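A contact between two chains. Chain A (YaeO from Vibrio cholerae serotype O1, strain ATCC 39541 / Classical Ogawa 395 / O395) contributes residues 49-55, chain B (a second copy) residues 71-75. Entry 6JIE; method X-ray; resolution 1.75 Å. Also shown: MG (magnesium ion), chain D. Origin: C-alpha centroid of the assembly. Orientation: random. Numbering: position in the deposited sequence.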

# COMPACT_ATOMS: atom_id res chain seq x y z
N LEU A 49 -0.69 -9.81 6.00
CA LEU A 49 -1.04 -8.41 5.77
C LEU A 49 0.12 -7.56 6.25
O LEU A 49 0.44 -7.55 7.44
CB LEU A 49 -2.33 -8.03 6.49
CG LEU A 49 -2.81 -6.60 6.25
CD1 LEU A 49 -3.35 -6.46 4.84
CD2 LEU A 49 -3.88 -6.24 7.27
N ARG A 50 0.75 -6.84 5.33
CA ARG A 50 1.89 -5.98 5.68
C ARG A 50 1.34 -4.63 6.11
O ARG A 50 0.91 -3.82 5.28
CB ARG A 50 2.85 -5.85 4.51
CG ARG A 50 3.45 -7.16 4.07
CD ARG A 50 4.78 -6.96 3.35
NE ARG A 50 5.13 -8.13 2.56
CZ ARG A 50 5.67 -9.24 3.05
NH1 ARG A 50 5.92 -9.34 4.35
NH2 ARG A 50 5.94 -10.26 2.25
N GLY A 51 1.33 -4.37 7.41
CA GLY A 51 0.87 -3.11 7.94
C GLY A 51 1.97 -2.07 8.01
O GLY A 51 3.10 -2.27 7.54
N GLU A 52 1.64 -0.94 8.64
CA GLU A 52 2.55 0.19 8.67
C GLU A 52 3.85 -0.18 9.36
O GLU A 52 4.93 0.14 8.87
CB GLU A 52 1.91 1.39 9.36
CG GLU A 52 2.83 2.61 9.32
CD GLU A 52 2.19 3.87 9.87
OE1 GLU A 52 1.11 3.78 10.49
OE2 GLU A 52 2.77 4.96 9.66
N GLU A 53 3.76 -0.91 10.48
CA GLU A 53 4.92 -1.18 11.31
C GLU A 53 5.27 -2.65 11.39
O GLU A 53 6.40 -2.96 11.80
CB GLU A 53 4.70 -0.64 12.73
CG GLU A 53 4.54 0.86 12.78
CD GLU A 53 4.02 1.35 14.12
OE1 GLU A 53 2.89 0.95 14.50
OE2 GLU A 53 4.74 2.12 14.79
N GLU A 54 4.37 -3.55 11.02
CA GLU A 54 4.58 -4.98 11.17
C GLU A 54 3.69 -5.73 10.19
O GLU A 54 2.75 -5.16 9.61
CB GLU A 54 4.30 -5.44 12.60
CG GLU A 54 2.86 -5.19 13.01
CD GLU A 54 2.61 -5.49 14.47
OE1 GLU A 54 2.97 -6.60 14.93
OE2 GLU A 54 2.06 -4.60 15.17
N THR A 55 3.98 -7.01 10.04
CA THR A 55 3.20 -7.92 9.21
C THR A 55 2.45 -8.89 10.11
O THR A 55 3.03 -9.45 11.04
CB THR A 55 4.09 -8.68 8.24
OG1 THR A 55 4.74 -7.75 7.36
CG2 THR A 55 3.27 -9.65 7.40
N GLU B 71 12.50 4.67 9.82
CA GLU B 71 12.74 3.23 9.83
C GLU B 71 11.40 2.51 9.78
O GLU B 71 10.56 2.68 10.66
CB GLU B 71 13.53 2.84 11.09
CG GLU B 71 14.72 1.93 10.83
CD GLU B 71 15.96 2.34 11.63
OE1 GLU B 71 16.79 3.10 11.09
OE2 GLU B 71 16.08 1.91 12.80
N GLN B 72 11.19 1.72 8.73
CA GLN B 72 9.95 0.98 8.59
C GLN B 72 10.21 -0.28 7.77
O GLN B 72 11.24 -0.37 7.08
CB GLN B 72 8.85 1.84 7.94
CG GLN B 72 9.33 2.92 6.96
CD GLN B 72 9.53 2.39 5.55
OE1 GLN B 72 9.40 1.20 5.29
NE2 GLN B 72 9.86 3.28 4.63
N PRO B 73 9.31 -1.28 7.83
CA PRO B 73 9.62 -2.58 7.23
C PRO B 73 9.23 -2.72 5.77
O PRO B 73 9.00 -3.83 5.29
CB PRO B 73 8.80 -3.55 8.09
CG PRO B 73 7.58 -2.76 8.41
CD PRO B 73 8.03 -1.32 8.57
N HIS B 74 9.13 -1.61 5.04
CA HIS B 74 8.73 -1.64 3.64
C HIS B 74 9.89 -1.39 2.69
O HIS B 74 10.07 -2.13 1.72
CB HIS B 74 7.62 -0.63 3.38
CG HIS B 74 6.47 -0.80 4.31
ND1 HIS B 74 5.58 -1.84 4.17
CD2 HIS B 74 6.10 -0.12 5.42
CE1 HIS B 74 4.69 -1.78 5.15
NE2 HIS B 74 4.98 -0.75 5.92
N PHE B 75 10.68 -0.35 2.95
CA PHE B 75 11.83 -0.07 2.11
C PHE B 75 12.73 0.93 2.82
O PHE B 75 12.26 1.73 3.65
CB PHE B 75 11.41 0.48 0.74
CG PHE B 75 10.68 1.79 0.81
CD1 PHE B 75 11.38 2.99 0.76
CD2 PHE B 75 9.30 1.83 0.91
CE1 PHE B 75 10.72 4.19 0.82
CE2 PHE B 75 8.63 3.02 0.98
CZ PHE B 75 9.34 4.22 0.93
MG MG D . 2.59 6.87 10.60
O HOH W 1 1.42 6.23 12.29
O HOH W 2 0.95 6.89 9.14

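Chain A meets its partner almost entirely through backbone carbonyls: the imidazole of H74(B) inserts its edge among the carbonyl oxygens of R50(A), G51(A) and E52(A), all near the ring plane. One hydrogen bond crosses the contact, from H74(B) NE2 to E52(A) O (3.1 Å, N-H...O angle 138°). G51(A) O lies 2.9 Å from H74(B) CE1 and also 2.9 Å from H74(B) NE2, so the ring edge, polarized at both atoms, faces two electron-rich oxygens. The CA-to-CB bond of H74(B) points sideways, but with chi1 at -53° (m) the ring end comes nearer to chain A. Beside it, P73(B) points toward chain A and packs its ring on the same backbone, CD 3.4 Å from E52(A) O and CG 3.6 Å from E53(A) O. These two residues supply most of chain B's share of the 206 Å² buried. Q72(B) braces the loop from within: its OE1 accepts from H74(B) N (2.8 Å) and F75(B) N (3.1 Å). In chain A, G51(A) N donates to E54(A) O (2.7 Å), closing the turn; a CB on G51(A) would crowd that same oxygen. E52(A), E53(A) and E54(A) point away, and E52(A) OE2 binds magnesium at 2.1 Å.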